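Local coordinates for protein sgbp-b (Bacteroides uniformis, PDB 7K44) that probably binds xyloglucan at the cell surface of a human gut bacterium, as a surface glycan-binding protein of a xyloglucan utilization locus, at residues 150-155 against 165-170; 209-214 against 267-272. All blocks are in the same frame, centred on the assembly; numbering follows the deposited sequence.

Interaction 1: 150-155 against 165-170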
loop_
_atom_site.group_PDB
_atom_site.type_symbol
_atom_site.label_atom_id
_atom_site.label_comp_id
_atom_site.label_asym_id
_atom_site.label_seq_id
_atom_site.Cartn_x
_atom_site.Cartn_y
_atom_site.Cartn_z
ATOM N N MET A 150 -16.300 -0.061 -4.337
ATOM C CA MET A 150 -17.655 -0.185 -3.823
ATOM C C MET A 150 -18.125 -1.636 -3.880
ATOM O O MET A 150 -17.747 -2.400 -4.769
ATOM C CB MET A 150 -18.578 0.631 -4.721
ATOM C CG MET A 150 -18.302 0.330 -6.200
ATOM S SD MET A 150 -18.539 1.682 -7.345
ATOM C CE MET A 150 -17.220 2.781 -6.877
ATOM N N ASP A 151 -18.976 -2.012 -2.925
ATOM C CA ASP A 151 -19.641 -3.318 -2.915
ATOM C C ASP A 151 -18.630 -4.465 -2.940
ATOM O O ASP A 151 -18.650 -5.335 -3.813
ATOM C CB ASP A 151 -20.662 -3.442 -4.051
ATOM C CG ASP A 151 -21.692 -2.341 -4.024
ATOM O OD1 ASP A 151 -22.153 -1.983 -2.918
ATOM O OD2 ASP A 151 -22.033 -1.829 -5.106
ATOM N N ILE A 152 -17.750 -4.457 -1.944
ATOM C CA ILE A 152 -16.714 -5.477 -1.860
ATOM C C ILE A 152 -17.332 -6.828 -1.536
ATOM O O ILE A 152 -18.185 -6.948 -0.642
ATOM C CB ILE A 152 -15.653 -5.088 -0.822
ATOM C CG1 ILE A 152 -14.780 -3.967 -1.367
ATOM C CG2 ILE A 152 -14.784 -6.298 -0.456
ATOM C CD1 ILE A 152 -13.739 -3.510 -0.403
ATOM N N VAL A 153 -16.896 -7.854 -2.259
ATOM C CA VAL A 153 -17.306 -9.225 -2.011
ATOM C C VAL A 153 -16.233 -10.005 -1.263
ATOM O O VAL A 153 -16.542 -10.780 -0.358
ATOM C CB VAL A 153 -17.670 -9.908 -3.347
ATOM C CG1 VAL A 153 -17.910 -11.389 -3.147
ATOM C CG2 VAL A 153 -18.896 -9.243 -3.954
ATOM N N SER A 154 -14.967 -9.816 -1.627
ATOM C CA SER A 154 -13.911 -10.590 -0.997
ATOM C C SER A 154 -12.580 -9.907 -1.246
ATOM O O SER A 154 -12.413 -9.155 -2.207
ATOM C CB SER A 154 -13.863 -12.024 -1.539
ATOM O OG SER A 154 -13.562 -12.028 -2.927
ATOM N N ILE A 155 -11.636 -10.177 -0.343
ATOM C CA ILE A 155 -10.228 -9.859 -0.542
ATOM C C ILE A 155 -9.453 -11.139 -0.275
ATOM O O ILE A 155 -9.556 -11.717 0.816
ATOM C CB ILE A 155 -9.758 -8.720 0.375
ATOM C CG1 ILE A 155 -10.642 -7.487 0.182
ATOM C CG2 ILE A 155 -8.291 -8.391 0.087
ATOM C CD1 ILE A 155 -10.257 -6.304 1.034
ATOM N N SER A 165 -14.857 -8.149 8.386
ATOM C CA SER A 165 -15.104 -7.275 9.527
ATOM C C SER A 165 -13.919 -6.359 9.824
ATOM O O SER A 165 -14.086 -5.355 10.527
ATOM C CB SER A 165 -15.481 -8.100 10.759
ATOM O OG SER A 165 -14.355 -8.762 11.306
ATOM N N THR A 166 -12.736 -6.668 9.294
ATOM C CA THR A 166 -11.561 -5.823 9.474
ATOM C C THR A 166 -11.376 -4.804 8.358
ATOM O O THR A 166 -10.445 -3.998 8.428
ATOM C CB THR A 166 -10.292 -6.678 9.585
ATOM O OG1 THR A 166 -9.907 -7.122 8.276
ATOM C CG2 THR A 166 -10.523 -7.881 10.491
ATOM N N VAL A 167 -12.236 -4.807 7.338
ATOM C CA VAL A 167 -12.074 -3.939 6.176
ATOM C C VAL A 167 -12.728 -2.589 6.424
ATOM O O VAL A 167 -13.863 -2.506 6.909
ATOM C CB VAL A 167 -12.646 -4.603 4.911
ATOM C CG1 VAL A 167 -12.460 -3.690 3.710
ATOM C CG2 VAL A 167 -11.970 -5.936 4.661
ATOM N N THR A 168 -12.010 -1.526 6.070
ATOM C CA THR A 168 -12.533 -0.166 6.039
ATOM C C THR A 168 -12.274 0.400 4.650
ATOM O O THR A 168 -11.169 0.254 4.127
ATOM C CB THR A 168 -11.816 0.689 7.087
ATOM O OG1 THR A 168 -11.912 0.051 8.367
ATOM C CG2 THR A 168 -12.435 2.079 7.160
ATOM N N VAL A 169 -13.278 1.026 4.039
ATOM C CA VAL A 169 -13.151 1.588 2.696
ATOM C C VAL A 169 -13.451 3.081 2.758
ATOM O O VAL A 169 -14.416 3.497 3.409
ATOM C CB VAL A 169 -14.082 0.885 1.689
ATOM C CG1 VAL A 169 -13.968 1.527 0.309
ATOM C CG2 VAL A 169 -13.773 -0.591 1.616
ATOM N N SER A 170 -12.627 3.880 2.086
ATOM C CA SER A 170 -12.796 5.325 2.082
ATOM C C SER A 170 -14.096 5.690 1.373
ATOM O O SER A 170 -14.663 4.901 0.615
ATOM C CB SER A 170 -11.654 6.008 1.335
ATOM O OG SER A 170 -11.670 5.678 -0.047
#
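At one part of the core of an immunoglobulin-like IPT/TIG beta sandwich, I152 and I155 pack against V169 of the other sheet and V167 just before its edge strand. Strand 152-157 belongs to one four-stranded antiparallel sheet, and strand 168-169 is an outermost strand of the other; no hydrogen bond joins the two segments, and the contact between them is wholly apolar. I152 makes the closest approach. Its CG1 lies anti to the carbonyl carbon (chi1 -74°) and the chain runs on extended, which carries CD1 across the gap to V169 CG2 at 3.5 Å, the two side chains crossing at a slant. The same methyl lies more loosely by V167, 4.3 Å from its CG1. A classic beta bulge, in which V153 and S154 both face T193, comes between the two isoleucines, and both still direct their side chains inward. Both residue types, branched at CB, suit extended backbone; isoleucine's one further carbon, CD1, spans the gap to the shorter valines. L176 touches both I152 and V169, and L190 lies against I155, continuing the apolar interior. I155 and V167 reach toward each other tip to tip, with I155 CD1 4.0 Å from V167 CG2.

Interaction 2: 209-214 against 267-272; sequences NIVLNY and WGIDTA. With CA (calcium ion), chain B.
In the C-terminal xyloglucan-binding domain, built on two antiparallel beta sheets, the bulged strand 210-212, paired with 371-384 of the larger one, is covered by the loop that follows strand 255-264, with V211 packed against W267 and I269. V211 and L212 both face F380 in a classic beta bulge, and the chain turns a corner at V211, whose side chain points toward the loop. Its two methyls divide the work. CG1 lies 3.9 Å from W267 CE3 and also meets I269 CD1, whereas CG2 sits over the face of the indole, 4.0 Å from CZ3. Because chi1 of V211 is -56°, CG2 falls between the backbone N and the carbonyl carbon, and both branches can rest on the benzo part of the ring. A flat, broad tryptophan suits this task: the rim of one face of its benzo ring takes the valine while NE1 is satisfied by the carbonyl of D356. G268 forms the centre of an inverse gamma turn, closed by the bond from I269 N to W267 O (2.8 Å), which brings I269 back toward the strand. There I269 CD1 approaches N209 O at 3.5 Å and packs beside N209 CA; the side-chain ND2 of N209 donates to V382 O. W347 of helix 347-352 touches both W267 and I269. An alanine in place of I269 would probably open a gap between V211 CG1 and the backbone of N209, with the valine losing one of its two apolar neighbours in the loop. D270 OD1 accepts from A272 N in an Asx turn, the donor standing above the carboxylate plane. At the other end of 209-214, a water, the carboxylates of D215 and D378 and the backbone O atoms of D241 and K243 bind calcium together with N213 O, 2.4 Å from the ion.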
loop_
_atom_site.group_PDB
_atom_site.type_symbol
_atom_site.label_atom_id
_atom_site.label_comp_id
_atom_site.label_asym_id
_atom_site.label_seq_id
_atom_site.Cartn_x
_atom_site.Cartn_y
_atom_site.Cartn_z
ATOM N N ASN A 209 11.205 -16.039 -2.796
ATOM C CA ASN A 209 12.274 -15.095 -3.078
ATOM C C ASN A 209 12.980 -14.598 -1.824
ATOM O O ASN A 209 13.867 -13.746 -1.926
ATOM C CB ASN A 209 11.729 -13.907 -3.871
ATOM C CG ASN A 209 11.214 -14.313 -5.233
ATOM O OD1 ASN A 209 10.270 -15.108 -5.337
ATOM N ND2 ASN A 209 11.824 -13.777 -6.284
ATOM N N ILE A 210 12.630 -15.139 -0.654
ATOM C CA ILE A 210 13.260 -14.751 0.603
ATOM C C ILE A 210 14.690 -15.274 0.647
ATOM O O ILE A 210 14.943 -16.458 0.371
ATOM C CB ILE A 210 12.438 -15.297 1.781
ATOM C CG1 ILE A 210 11.145 -14.503 1.949
ATOM C CG2 ILE A 210 13.250 -15.268 3.079
ATOM C CD1 ILE A 210 11.355 -13.118 2.572
ATOM N N VAL A 211 15.633 -14.387 0.986
ATOM C CA VAL A 211 17.038 -14.752 1.164
ATOM C C VAL A 211 17.476 -14.717 2.622
ATOM O O VAL A 211 18.549 -15.263 2.950
ATOM C CB VAL A 211 17.978 -13.896 0.290
ATOM C CG1 VAL A 211 17.571 -14.002 -1.170
ATOM C CG2 VAL A 211 17.976 -12.434 0.750
ATOM N N LEU A 212 16.694 -14.099 3.503
ATOM C CA LEU A 212 17.034 -14.032 4.923
ATOM C C LEU A 212 15.766 -13.723 5.696
ATOM O O LEU A 212 15.144 -12.677 5.480
ATOM C CB LEU A 212 18.072 -12.943 5.182
ATOM C CG LEU A 212 18.362 -12.649 6.659
ATOM C CD1 LEU A 212 18.991 -13.864 7.368
ATOM C CD2 LEU A 212 19.277 -11.456 6.820
ATOM N N ASN A 213 15.387 -14.621 6.606
ATOM C CA ASN A 213 14.230 -14.359 7.454
ATOM C C ASN A 213 14.460 -14.665 8.923
ATOM O O ASN A 213 13.514 -14.566 9.707
ATOM C CB ASN A 213 12.950 -15.056 6.942
ATOM C CG ASN A 213 13.006 -16.561 7.052
ATOM O OD1 ASN A 213 13.920 -17.128 7.658
ATOM N ND2 ASN A 213 12.024 -17.221 6.453
ATOM N N TYR A 214 15.673 -15.038 9.314
ATOM C CA TYR A 214 16.032 -15.307 10.705
ATOM C C TYR A 214 15.302 -16.499 11.291
ATOM O O TYR A 214 15.367 -16.722 12.512
ATOM C CB TYR A 214 15.846 -14.081 11.591
ATOM C CG TYR A 214 16.675 -12.895 11.148
ATOM C CD1 TYR A 214 18.061 -12.979 11.099
ATOM C CD2 TYR A 214 16.072 -11.698 10.808
ATOM C CE1 TYR A 214 18.835 -11.894 10.709
ATOM C CE2 TYR A 214 16.821 -10.598 10.420
ATOM C CZ TYR A 214 18.203 -10.703 10.380
ATOM O OH TYR A 214 18.990 -9.640 10.022
ATOM N N TRP A 267 21.108 -17.242 -1.236
ATOM C CA TRP A 267 20.798 -16.574 -2.494
ATOM C C TRP A 267 20.260 -17.510 -3.568
ATOM O O TRP A 267 19.899 -17.037 -4.653
ATOM C CB TRP A 267 22.024 -15.812 -3.007
ATOM C CG TRP A 267 22.570 -14.827 -2.008
ATOM C CD1 TRP A 267 23.612 -15.028 -1.146
ATOM C CD2 TRP A 267 22.085 -13.499 -1.757
ATOM N NE1 TRP A 267 23.805 -13.908 -0.373
ATOM C CE2 TRP A 267 22.891 -12.950 -0.736
ATOM C CE3 TRP A 267 21.046 -12.727 -2.291
ATOM C CZ2 TRP A 267 22.701 -11.663 -0.249
ATOM C CZ3 TRP A 267 20.854 -11.438 -1.810
ATOM C CH2 TRP A 267 21.680 -10.921 -0.788
ATOM N N GLY A 268 20.160 -18.806 -3.296
ATOM C CA GLY A 268 19.756 -19.757 -4.313
ATOM C C GLY A 268 18.261 -19.850 -4.541
ATOM O O GLY A 268 17.660 -20.909 -4.336
ATOM N N ILE A 269 17.647 -18.749 -4.975
ATOM C CA ILE A 269 16.208 -18.734 -5.212
ATOM C C ILE A 269 15.856 -19.678 -6.357
ATOM O O ILE A 269 16.548 -19.730 -7.382
ATOM C CB ILE A 269 15.755 -17.293 -5.501
ATOM C CG1 ILE A 269 15.907 -16.418 -4.248
ATOM C CG2 ILE A 269 14.307 -17.260 -6.003
ATOM C CD1 ILE A 269 15.852 -14.926 -4.528
ATOM N N ASP A 270 14.784 -20.447 -6.172
ATOM C CA ASP A 270 14.251 -21.324 -7.213
ATOM C C ASP A 270 14.090 -20.552 -8.516
ATOM O O ASP A 270 13.485 -19.478 -8.540
ATOM C CB ASP A 270 12.889 -21.842 -6.727
ATOM C CG ASP A 270 12.217 -22.802 -7.700
ATOM O OD1 ASP A 270 12.683 -22.968 -8.847
ATOM O OD2 ASP A 270 11.194 -23.400 -7.294
ATOM N N THR A 271 14.637 -21.108 -9.605
ATOM C CA THR A 271 14.604 -20.413 -10.891
ATOM C C THR A 271 13.191 -20.234 -11.427
ATOM O O THR A 271 12.971 -19.360 -12.272
ATOM C CB THR A 271 15.452 -21.136 -11.940
ATOM O OG1 THR A 271 15.003 -22.493 -12.063
ATOM C CG2 THR A 271 16.920 -21.131 -11.537
ATOM N N ALA A 272 12.230 -21.036 -10.966
ATOM C CA ALA A 272 10.850 -20.834 -11.391
ATOM C C ALA A 272 10.280 -19.528 -10.864
ATOM O O ALA A 272 9.269 -19.045 -11.387
ATOM C CB ALA A 272 9.975 -22.008 -10.957
HETATM CA CA CA B . 11.373 -13.795 10.564
HETATM O O HOH W 1 10.208 -14.376 8.538
#

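Interactions 1 and 2 follow one another along the chain and belong to different domains: 150-155 with 165-170 packs the IPT/TIG sandwich, and 209-214 with 267-272 packs the xyloglucan-binding domain beyond it. Their centres are 33 Å apart and their nearest atoms about 20 Å apart, so they do not touch. Both rely on apolar packing without a hydrogen bond between segments, but interaction 1 joins two facing sheets through residues close in sequence, whereas interaction 2 brings a loop from over 50 residues away onto a bulged strand. Only interaction 2 includes a calcium ligand: the N213 end of 209-214 reaches the ion, whereas the nearest atom of 267-272, W267 CH2, is 15.6 Å from the calcium.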